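Local coordinates for flavoprotein (Thermotoga maritima, PDB 5V8S) that probably transfers electrons as a flavodiiron oxidoreductase, pairing a mu-oxo-diiron centre in a metallo-beta-lactamase-like domain with an FMN-binding flavodoxin-like domain, at residues V95-P100 with L162-T167; E312-I317 with D347-E352. The protein carries 1 engineered substitution. All coordinates share one frame; numbering follows the deposited sequence.

Contact 1 of 2, residues V95-P100 with L162-T167. With FEO (mu-oxo-diiron), chain C.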
ATOM      1  N   VAL A  95     -31.242 -15.226  -1.396  1.00 18.94           N
ATOM      2  CA  VAL A  95     -29.905 -14.687  -1.623  1.00 18.42           C
ATOM      3  C   VAL A  95     -30.058 -13.180  -1.802  1.00 19.29           C
ATOM      4  O   VAL A  95     -30.382 -12.693  -2.888  1.00 20.06           O
ATOM      5  CB  VAL A  95     -29.236 -15.349  -2.831  1.00 19.60           C
ATOM      6  CG1 VAL A  95     -27.843 -14.776  -3.053  1.00 20.98           C
ATOM      7  CG2 VAL A  95     -29.165 -16.849  -2.618  1.00 19.81           C
ATOM      8  N   ASN A  96     -29.811 -12.422  -0.725  1.00 18.76           N
ATOM      9  CA  ASN A  96     -29.929 -10.976  -0.788  1.00 18.56           C
ATOM     10  C   ASN A  96     -28.788 -10.344  -1.592  1.00 19.21           C
ATOM     11  O   ASN A  96     -28.949  -9.231  -2.099  1.00 19.06           O
ATOM     12  CB  ASN A  96     -29.896 -10.406   0.633  1.00 19.74           C
ATOM     13  CG  ASN A  96     -31.179 -10.669   1.406  1.00 21.12           C
ATOM     14  OD1 ASN A  96     -32.275 -10.344   0.939  1.00 21.93           O
ATOM     15  ND2 ASN A  96     -31.053 -11.257   2.610  1.00 22.22           N
ATOM     16  N   HIS A  97     -27.656 -11.038  -1.726  1.00 18.92           N
ATOM     17  CA  HIS A  97     -26.424 -10.516  -2.303  1.00 18.86           C
ATOM     18  C   HIS A  97     -25.546 -11.725  -2.548  1.00 18.53           C
ATOM     19  O   HIS A  97     -25.487 -12.632  -1.711  1.00 20.28           O
ATOM     20  CB  HIS A  97     -25.805  -9.549  -1.272  1.00 19.01           C
ATOM     21  CG  HIS A  97     -24.444  -8.983  -1.588  1.00 18.59           C
ATOM     22  ND1 HIS A  97     -24.091  -8.375  -2.779  1.00 18.75           N
ATOM     23  CD2 HIS A  97     -23.374  -8.837  -0.773  1.00 17.84           C
ATOM     24  CE1 HIS A  97     -22.851  -7.923  -2.695  1.00 18.87           C
ATOM     25  NE2 HIS A  97     -22.397  -8.183  -1.482  1.00 17.14           N
ATOM     26  N   THR A  98     -24.907 -11.764  -3.712  1.00 17.94           N
ATOM     27  CA  THR A  98     -24.257 -12.976  -4.187  1.00 18.52           C
ATOM     28  C   THR A  98     -22.756 -13.014  -3.933  1.00 18.55           C
ATOM     29  O   THR A  98     -22.106 -13.980  -4.343  1.00 19.64           O
ATOM     30  CB  THR A  98     -24.489 -13.149  -5.688  1.00 20.69           C
ATOM     31  OG1 THR A  98     -23.849 -12.077  -6.395  1.00 22.10           O
ATOM     32  CG2 THR A  98     -25.984 -13.174  -6.003  1.00 21.63           C
ATOM     33  N   GLU A  99     -22.179 -11.997  -3.302  1.00 17.37           N
ATOM     34  CA  GLU A  99     -20.732 -11.989  -3.142  1.00 17.91           C
ATOM     35  C   GLU A  99     -20.310 -13.228  -2.348  1.00 17.83           C
ATOM     36  O   GLU A  99     -21.014 -13.638  -1.419  1.00 17.34           O
ATOM     37  CB  GLU A  99     -20.284 -10.721  -2.413  1.00 18.28           C
ATOM     38  CG  GLU A  99     -18.786 -10.542  -2.333  1.00 19.42           C
ATOM     39  CD  GLU A  99     -18.377  -9.212  -1.769  1.00 20.69           C
ATOM     40  OE1 GLU A  99     -19.214  -8.314  -1.631  1.00 21.57           O
ATOM     41  OE2 GLU A  99     -17.167  -9.052  -1.473  1.00 23.65           O
ATOM     42  N   PRO A 100     -19.172 -13.854  -2.670  1.00 18.15           N
ATOM     43  CA  PRO A 100     -18.870 -15.156  -2.051  1.00 18.31           C
ATOM     44  C   PRO A 100     -18.611 -15.159  -0.560  1.00 18.86           C
ATOM     45  O   PRO A 100     -18.550 -16.255   0.006  1.00 20.64           O
ATOM     46  CB  PRO A 100     -17.666 -15.655  -2.843  1.00 19.30           C
ATOM     47  CG  PRO A 100     -17.858 -15.054  -4.183  1.00 18.62           C
ATOM     48  CD  PRO A 100     -18.423 -13.688  -3.934  1.00 18.24           C
ATOM     49  N   LEU A 162     -25.500  -1.175  -2.805  1.00 20.16           N
ATOM     50  CA  LEU A 162     -25.102  -1.313  -1.408  1.00 19.67           C
ATOM     51  C   LEU A 162     -24.501  -2.693  -1.147  1.00 20.05           C
ATOM     52  O   LEU A 162     -24.939  -3.389  -0.229  1.00 21.15           O
ATOM     53  CB  LEU A 162     -26.304  -1.067  -0.488  1.00 21.20           C
ATOM     54  CG  LEU A 162     -26.943   0.312  -0.616  1.00 21.87           C
ATOM     55  CD1 LEU A 162     -28.140   0.493   0.334  1.00 22.86           C
ATOM     56  CD2 LEU A 162     -25.902   1.405  -0.366  1.00 22.31           C
ATOM     57  N   HIS A 163     -23.456  -3.095  -1.879  1.00 19.31           N
ATOM     58  CA  HIS A 163     -22.552  -2.240  -2.673  1.00 18.48           C
ATOM     59  C   HIS A 163     -22.441  -2.774  -4.107  1.00 19.27           C
ATOM     60  O   HIS A 163     -21.583  -2.352  -4.856  1.00 19.95           O
ATOM     61  CB  HIS A 163     -21.172  -2.235  -2.020  1.00 17.63           C
ATOM     62  CG  HIS A 163     -20.648  -3.608  -1.779  1.00 17.78           C
ATOM     63  ND1 HIS A 163     -19.714  -4.216  -2.590  1.00 19.17           N
ATOM     64  CD2 HIS A 163     -21.038  -4.546  -0.885  1.00 17.90           C
ATOM     65  CE1 HIS A 163     -19.499  -5.445  -2.155  1.00 18.07           C
ATOM     66  NE2 HIS A 163     -20.307  -5.673  -1.134  1.00 18.05           N
ATOM     67  N   TRP A 164     -23.322  -3.701  -4.496  1.00 19.73           N
ATOM     68  CA  TRP A 164     -23.359  -4.284  -5.834  1.00 20.23           C
ATOM     69  C   TRP A 164     -24.733  -4.070  -6.447  1.00 20.84           C
ATOM     70  O   TRP A 164     -25.704  -3.822  -5.727  1.00 20.64           O
ATOM     71  CB  TRP A 164     -23.106  -5.795  -5.778  1.00 19.81           C
ATOM     72  CG  TRP A 164     -21.655  -6.234  -5.687  1.00 18.77           C
ATOM     73  CD1 TRP A 164     -20.537  -5.448  -5.522  1.00 20.02           C
ATOM     74  CD2 TRP A 164     -21.187  -7.580  -5.778  1.00 18.02           C
ATOM     75  NE1 TRP A 164     -19.414  -6.239  -5.513  1.00 20.19           N
ATOM     76  CE2 TRP A 164     -19.782  -7.548  -5.688  1.00 19.08           C
ATOM     77  CE3 TRP A 164     -21.817  -8.809  -5.964  1.00 17.89           C
ATOM     78  CZ2 TRP A 164     -19.007  -8.696  -5.743  1.00 19.44           C
ATOM     79  CZ3 TRP A 164     -21.038  -9.951  -6.021  1.00 18.06           C
ATOM     80  CH2 TRP A 164     -19.652  -9.886  -5.910  1.00 18.61           C
ATOM     81  N   PRO A 165     -24.867  -4.211  -7.773  1.00 20.62           N
ATOM     82  CA  PRO A 165     -26.186  -4.026  -8.398  1.00 21.93           C
ATOM     83  C   PRO A 165     -27.199  -5.085  -8.014  1.00 21.54           C
ATOM     84  O   PRO A 165     -28.394  -4.910  -8.308  1.00 22.96           O
ATOM     85  CB  PRO A 165     -25.879  -4.079  -9.901  1.00 23.22           C
ATOM     86  CG  PRO A 165     -24.570  -4.799 -10.002  1.00 22.57           C
ATOM     87  CD  PRO A 165     -23.806  -4.407  -8.782  1.00 21.15           C
ATOM     88  N   ASP A 166     -26.772  -6.170  -7.369  1.00 20.91           N
ATOM     89  CA  ASP A 166     -27.690  -7.245  -7.016  1.00 20.25           C
ATOM     90  C   ASP A 166     -28.336  -7.078  -5.648  1.00 20.01           C
ATOM     91  O   ASP A 166     -29.197  -7.884  -5.296  1.00 19.50           O
ATOM     92  CB  ASP A 166     -26.982  -8.609  -7.060  1.00 20.47           C
ATOM     93  CG  ASP A 166     -25.934  -8.789  -5.959  1.00 20.96           C
ATOM     94  OD1 ASP A 166     -25.559  -7.798  -5.294  1.00 21.70           O
ATOM     95  OD2 ASP A 166     -25.492  -9.946  -5.765  1.00 21.74           O
ATOM     96  N   THR A 167     -27.962  -6.065  -4.877  1.00 19.57           N
ATOM     97  CA  THR A 167     -28.308  -6.057  -3.463  1.00 19.50           C
ATOM     98  C   THR A 167     -29.784  -5.755  -3.241  1.00 20.33           C
ATOM     99  O   THR A 167     -30.359  -4.855  -3.858  1.00 21.28           O
ATOM    100  CB  THR A 167     -27.406  -5.085  -2.693  1.00 21.25           C
ATOM    101  OG1 THR A 167     -27.473  -3.769  -3.244  1.00 27.10           O
ATOM    102  CG2 THR A 167     -26.021  -5.508  -2.814  1.00 18.98           C
TER
HETATM  103 FE1  FEO C 401     -20.636  -7.635  -0.226  1.00 19.83          FE
HETATM  104 FE2  FEO C 401     -20.724  -9.282   2.757  1.00 21.34          FE
HETATM  105  O   FEO C 401     -20.554  -9.145   0.890  1.00 21.81           O
HETATM  106  O   HOH W   1     -29.953 -10.882  -4.961  1.00 20.87           O
HETATM  107  O   HOH W   2     -18.925  -7.056   1.042  1.00 54.25           O
HETATM  108  O   HOH W   3     -19.275  -7.536   2.915  1.00 26.54           O
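His97 and Asp166 meet through a nearly straight hydrogen bond, ND1 donating its N-H to the syn lone pair of OD1 at 3.0 Å and 167°, within the imidazole plane. Followed outward from CB, the His97 side chain starts with CG anti to the backbone N (chi1 174°), which carries the ring across to 162-167. There ND1 faces the carboxylate and also passes Thr167 CG2; CE1 comes 3.5 Å from Trp164 CD2, where the two indole rings are fused, in an offset edge-to-face pair with the edge of His97 turned to the face of Trp164 and the planes at 75°; NE2 ends on iron FE1 at 2.2 Å. With both nitrogens engaged, the rotation of the ring is fixed. The other oxygen of Asp166, OD2, is gripped twice by Thr98, from opposite faces of the carboxylate: by the backbone N and by OG1, each at 2.8 Å. Thr98 thus holds the second-shell aspartate that positions the iron ligand. On the same indole, Glu99 CB makes a CH-pi contact 4.0 Å from the centroid of the six-membered ring, and the extended chain takes OE1 to FE1 at 2.1 Å, while OE2 bonds Tyr276 of the second subunit. His163 NE2, Asp180, a water and the bridging oxygen also bind this iron. Histidines and carboxylates gathered on loops at strand ends are the hallmark of the metallo-beta-lactamase fold, here housing a mu-oxo-diiron site.

Contact 2 of 2, residues E312-I317 with D347-E352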
ATOM      1  N   GLU A 312      -7.913   2.132   8.622  1.00 18.14           N
ATOM      2  CA  GLU A 312      -8.075   2.971   9.803  1.00 19.58           C
ATOM      3  C   GLU A 312      -8.117   4.449   9.438  1.00 19.47           C
ATOM      4  O   GLU A 312      -8.888   5.213  10.027  1.00 20.45           O
ATOM      5  CB  GLU A 312      -6.938   2.697  10.776  1.00 23.02           C
ATOM      6  CG  GLU A 312      -6.984   1.333  11.407  1.00 27.65           C
ATOM      7  CD  GLU A 312      -8.162   1.182  12.360  1.00 33.30           C
ATOM      8  OE1 GLU A 312      -8.392   2.112  13.160  1.00 36.16           O
ATOM      9  OE2 GLU A 312      -8.835   0.144  12.318  1.00 36.50           O
ATOM     10  N   ILE A 313      -7.298   4.879   8.483  1.00 18.87           N
ATOM     11  CA  ILE A 313      -7.426   6.241   7.972  1.00 18.51           C
ATOM     12  C   ILE A 313      -8.844   6.486   7.484  1.00 18.33           C
ATOM     13  O   ILE A 313      -9.486   7.479   7.843  1.00 19.10           O
ATOM     14  CB  ILE A 313      -6.399   6.494   6.856  1.00 17.27           C
ATOM     15  CG1 ILE A 313      -4.976   6.399   7.414  1.00 17.52           C
ATOM     16  CG2 ILE A 313      -6.624   7.871   6.227  1.00 19.66           C
ATOM     17  CD1 ILE A 313      -3.878   6.397   6.358  1.00 17.89           C
ATOM     18  N   LEU A 314      -9.354   5.581   6.652  1.00 18.28           N
ATOM     19  CA  LEU A 314     -10.653   5.781   6.025  1.00 17.43           C
ATOM     20  C   LEU A 314     -11.761   5.849   7.066  1.00 17.66           C
ATOM     21  O   LEU A 314     -12.676   6.671   6.954  1.00 18.88           O
ATOM     22  CB  LEU A 314     -10.893   4.666   5.016  1.00 17.32           C
ATOM     23  CG  LEU A 314     -10.098   4.767   3.717  1.00 18.71           C
ATOM     24  CD1 LEU A 314     -10.299   3.524   2.922  1.00 19.94           C
ATOM     25  CD2 LEU A 314     -10.510   5.954   2.901  1.00 20.23           C
ATOM     26  N   LYS A 315     -11.667   5.025   8.110  1.00 17.85           N
ATOM     27  CA  LYS A 315     -12.671   5.015   9.168  1.00 18.71           C
ATOM     28  C   LYS A 315     -12.826   6.373   9.835  1.00 17.89           C
ATOM     29  O   LYS A 315     -13.927   6.712  10.313  1.00 19.59           O
ATOM     30  CB  LYS A 315     -12.264   3.979  10.205  1.00 20.23           C
ATOM     31  CG  LYS A 315     -13.035   4.001  11.481  1.00 25.78           C
ATOM     32  CD  LYS A 315     -12.278   3.243  12.560  1.00 30.45           C
ATOM     33  CE  LYS A 315     -11.165   4.081  13.148  1.00 32.61           C
ATOM     34  NZ  LYS A 315     -10.570   3.358  14.292  1.00 32.83           N
ATOM     35  N   ASP A 316     -11.751   7.142   9.906  1.00 17.49           N
ATOM     36  CA  ASP A 316     -11.777   8.396  10.647  1.00 17.85           C
ATOM     37  C   ASP A 316     -12.227   9.589   9.817  1.00 18.00           C
ATOM     38  O   ASP A 316     -12.464  10.656  10.391  1.00 20.18           O
ATOM     39  CB  ASP A 316     -10.401   8.642  11.295  1.00 18.55           C
ATOM     40  CG  ASP A 316     -10.284   7.955  12.656  1.00 20.55           C
ATOM     41  OD1 ASP A 316     -11.257   8.037  13.437  1.00 21.38           O
ATOM     42  OD2 ASP A 316      -9.280   7.292  12.934  1.00 23.70           O
ATOM     43  N   ILE A 317     -12.386   9.438   8.506  1.00 17.13           N
ATOM     44  CA  ILE A 317     -12.742  10.565   7.643  1.00 17.91           C
ATOM     45  C   ILE A 317     -14.172  11.067   7.870  1.00 18.20           C
ATOM     46  O   ILE A 317     -14.379  12.283   8.013  1.00 18.46           O
ATOM     47  CB  ILE A 317     -12.521  10.226   6.156  1.00 19.89           C
ATOM     48  CG1 ILE A 317     -11.111   9.675   5.898  1.00 24.12           C
ATOM     49  CG2 ILE A 317     -12.838  11.442   5.275  1.00 19.51           C
ATOM     50  CD1 ILE A 317     -10.040  10.637   6.179  1.00 25.19           C
ATOM     51  N   ASP A 347     -11.998   7.706  -3.603  1.00 19.13           N
ATOM     52  CA  ASP A 347     -12.905   6.645  -4.023  1.00 18.30           C
ATOM     53  C   ASP A 347     -13.965   6.339  -2.968  1.00 18.33           C
ATOM     54  O   ASP A 347     -15.129   6.072  -3.315  1.00 20.53           O
ATOM     55  CB  ASP A 347     -12.125   5.378  -4.343  1.00 19.37           C
ATOM     56  CG  ASP A 347     -12.985   4.352  -5.046  1.00 23.32           C
ATOM     57  OD1 ASP A 347     -13.471   4.658  -6.159  1.00 25.37           O
ATOM     58  OD2 ASP A 347     -13.179   3.256  -4.487  1.00 24.91           O
ATOM     59  N   LYS A 348     -13.584   6.335  -1.685  1.00 18.03           N
ATOM     60  CA  LYS A 348     -14.434   5.794  -0.631  1.00 17.80           C
ATOM     61  C   LYS A 348     -15.000   6.829   0.317  1.00 17.92           C
ATOM     62  O   LYS A 348     -15.997   6.542   0.977  1.00 19.64           O
ATOM     63  CB  LYS A 348     -13.652   4.785   0.225  1.00 17.40           C
ATOM     64  CG  LYS A 348     -13.119   3.589  -0.550  1.00 18.38           C
ATOM     65  CD  LYS A 348     -14.230   2.642  -0.981  1.00 19.03           C
ATOM     66  CE  LYS A 348     -13.653   1.375  -1.586  1.00 20.15           C
ATOM     67  NZ  LYS A 348     -14.652   0.291  -1.724  1.00 21.51           N
ATOM     68  N   ALA A 349     -14.361   7.991   0.438  1.00 18.11           N
ATOM     69  CA  ALA A 349     -14.679   8.950   1.483  1.00 18.02           C
ATOM     70  C   ALA A 349     -14.648  10.364   0.916  1.00 19.12           C
ATOM     71  O   ALA A 349     -14.009  11.269   1.457  1.00 19.56           O
ATOM     72  CB  ALA A 349     -13.718   8.769   2.655  1.00 18.95           C
ATOM     73  N   ASN A 350     -15.388  10.562  -0.171  1.00 19.83           N
ATOM     74  CA  ASN A 350     -15.381  11.807  -0.925  1.00 21.60           C
ATOM     75  C   ASN A 350     -16.455  12.728  -0.352  1.00 21.70           C
ATOM     76  O   ASN A 350     -17.617  12.685  -0.753  1.00 23.15           O
ATOM     77  CB  ASN A 350     -15.633  11.503  -2.391  1.00 25.20           C
ATOM     78  CG  ASN A 350     -15.314  12.670  -3.282  1.00 30.51           C
ATOM     79  OD1 ASN A 350     -14.654  13.610  -2.858  1.00 33.86           O
ATOM     80  ND2 ASN A 350     -15.784  12.624  -4.517  1.00 32.76           N
ATOM     81  N   TYR A 351     -16.051  13.586   0.587  1.00 20.52           N
ATOM     82  CA  TYR A 351     -16.961  14.459   1.321  1.00 20.67           C
ATOM     83  C   TYR A 351     -16.599  15.917   1.086  1.00 21.96           C
ATOM     84  O   TYR A 351     -15.434  16.250   0.836  1.00 21.88           O
ATOM     85  CB  TYR A 351     -16.850  14.208   2.834  1.00 20.54           C
ATOM     86  CG  TYR A 351     -17.319  12.850   3.290  1.00 20.44           C
ATOM     87  CD1 TYR A 351     -18.674  12.596   3.501  1.00 20.12           C
ATOM     88  CD2 TYR A 351     -16.419  11.817   3.529  1.00 20.62           C
ATOM     89  CE1 TYR A 351     -19.101  11.374   3.926  1.00 19.98           C
ATOM     90  CE2 TYR A 351     -16.856  10.580   3.947  1.00 19.52           C
ATOM     91  CZ  TYR A 351     -18.204  10.368   4.155  1.00 19.20           C
ATOM     92  OH  TYR A 351     -18.616   9.134   4.579  1.00 18.93           O
ATOM     93  N   GLU A 352     -17.599  16.799   1.230  1.00 23.58           N
ATOM     94  CA  GLU A 352     -17.370  18.242   1.103  1.00 25.25           C
ATOM     95  C   GLU A 352     -16.935  18.777   2.466  1.00 25.19           C
ATOM     96  O   GLU A 352     -17.712  19.347   3.227  1.00 26.57           O
ATOM     97  CB  GLU A 352     -18.596  18.969   0.561  1.00 29.43           C
ATOM     98  CG  GLU A 352     -18.296  20.431   0.207  1.00 34.29           C
ATOM     99  CD  GLU A 352     -19.532  21.275  -0.047  1.00 39.76           C
ATOM    100  OE1 GLU A 352     -20.583  20.711  -0.417  1.00 40.98           O
ATOM    101  OE2 GLU A 352     -19.440  22.513   0.128  1.00 41.03           O
TER
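Ile317 and Ala349 form the close-packed part of this contact, with Ile317 CG2 3.8 Å from Ala349 CB. Chi1 of Ile317 (-52°) sets CG2 anti to the backbone N and next to the methyl of Ala349, and the same CG2 lies 4.0 Å from Tyr351 CD2, approaching that ring obliquely. Packing is slacker toward Leu314, whose CD2 stands 4.3 Å from both Lys348 CB and Ala349 CB; Val211 of helix 196-214 and Trp44 also touch Leu314 and Lys348. Both segments belong to the flavodoxin-like domain, an alpha/beta fold with a five-stranded parallel sheet, and the contact joins the C-terminal ends of helices 310-316 and 336-348, Ala349 being the first residue to leave the latter. The polar ends of Lys348 and Tyr351 find partners beyond the two segments. Lys348 NZ bonds Thr212 O and forms a salt bridge with Glu331 of the second subunit, whereas Tyr351 OH bonds Val258 O. On the partly exposed side of helix 310-316, one turn apart, Lys315 NZ and Glu312 OE1 make a 2.8 Å salt bridge, and the other carboxylate oxygen of Glu312 pairs with Lys208.

In the fold
Contact 1 lies in the metallo-beta-lactamase-like part of the chain and contact 2 in the flavodoxin-like part, and the two follow one another along the chain. Their centres are 23 Å apart and their nearest atoms about 7 Å, without touching. Helix 196-214 touches both: Val213 packs on His163 of contact 1, and Val211 on Leu314, Lys348 and Ala349 of contact 2. Contact 1 supplies three ligands of the diiron site, whereas contact 2 takes no part in it, the Lys348 side chain lying about 10 Å from the cluster. Both contacts also reach the second subunit, whose Trp363 packs edge-to-face with Trp164 and whose Tyr330 bonds Lys348.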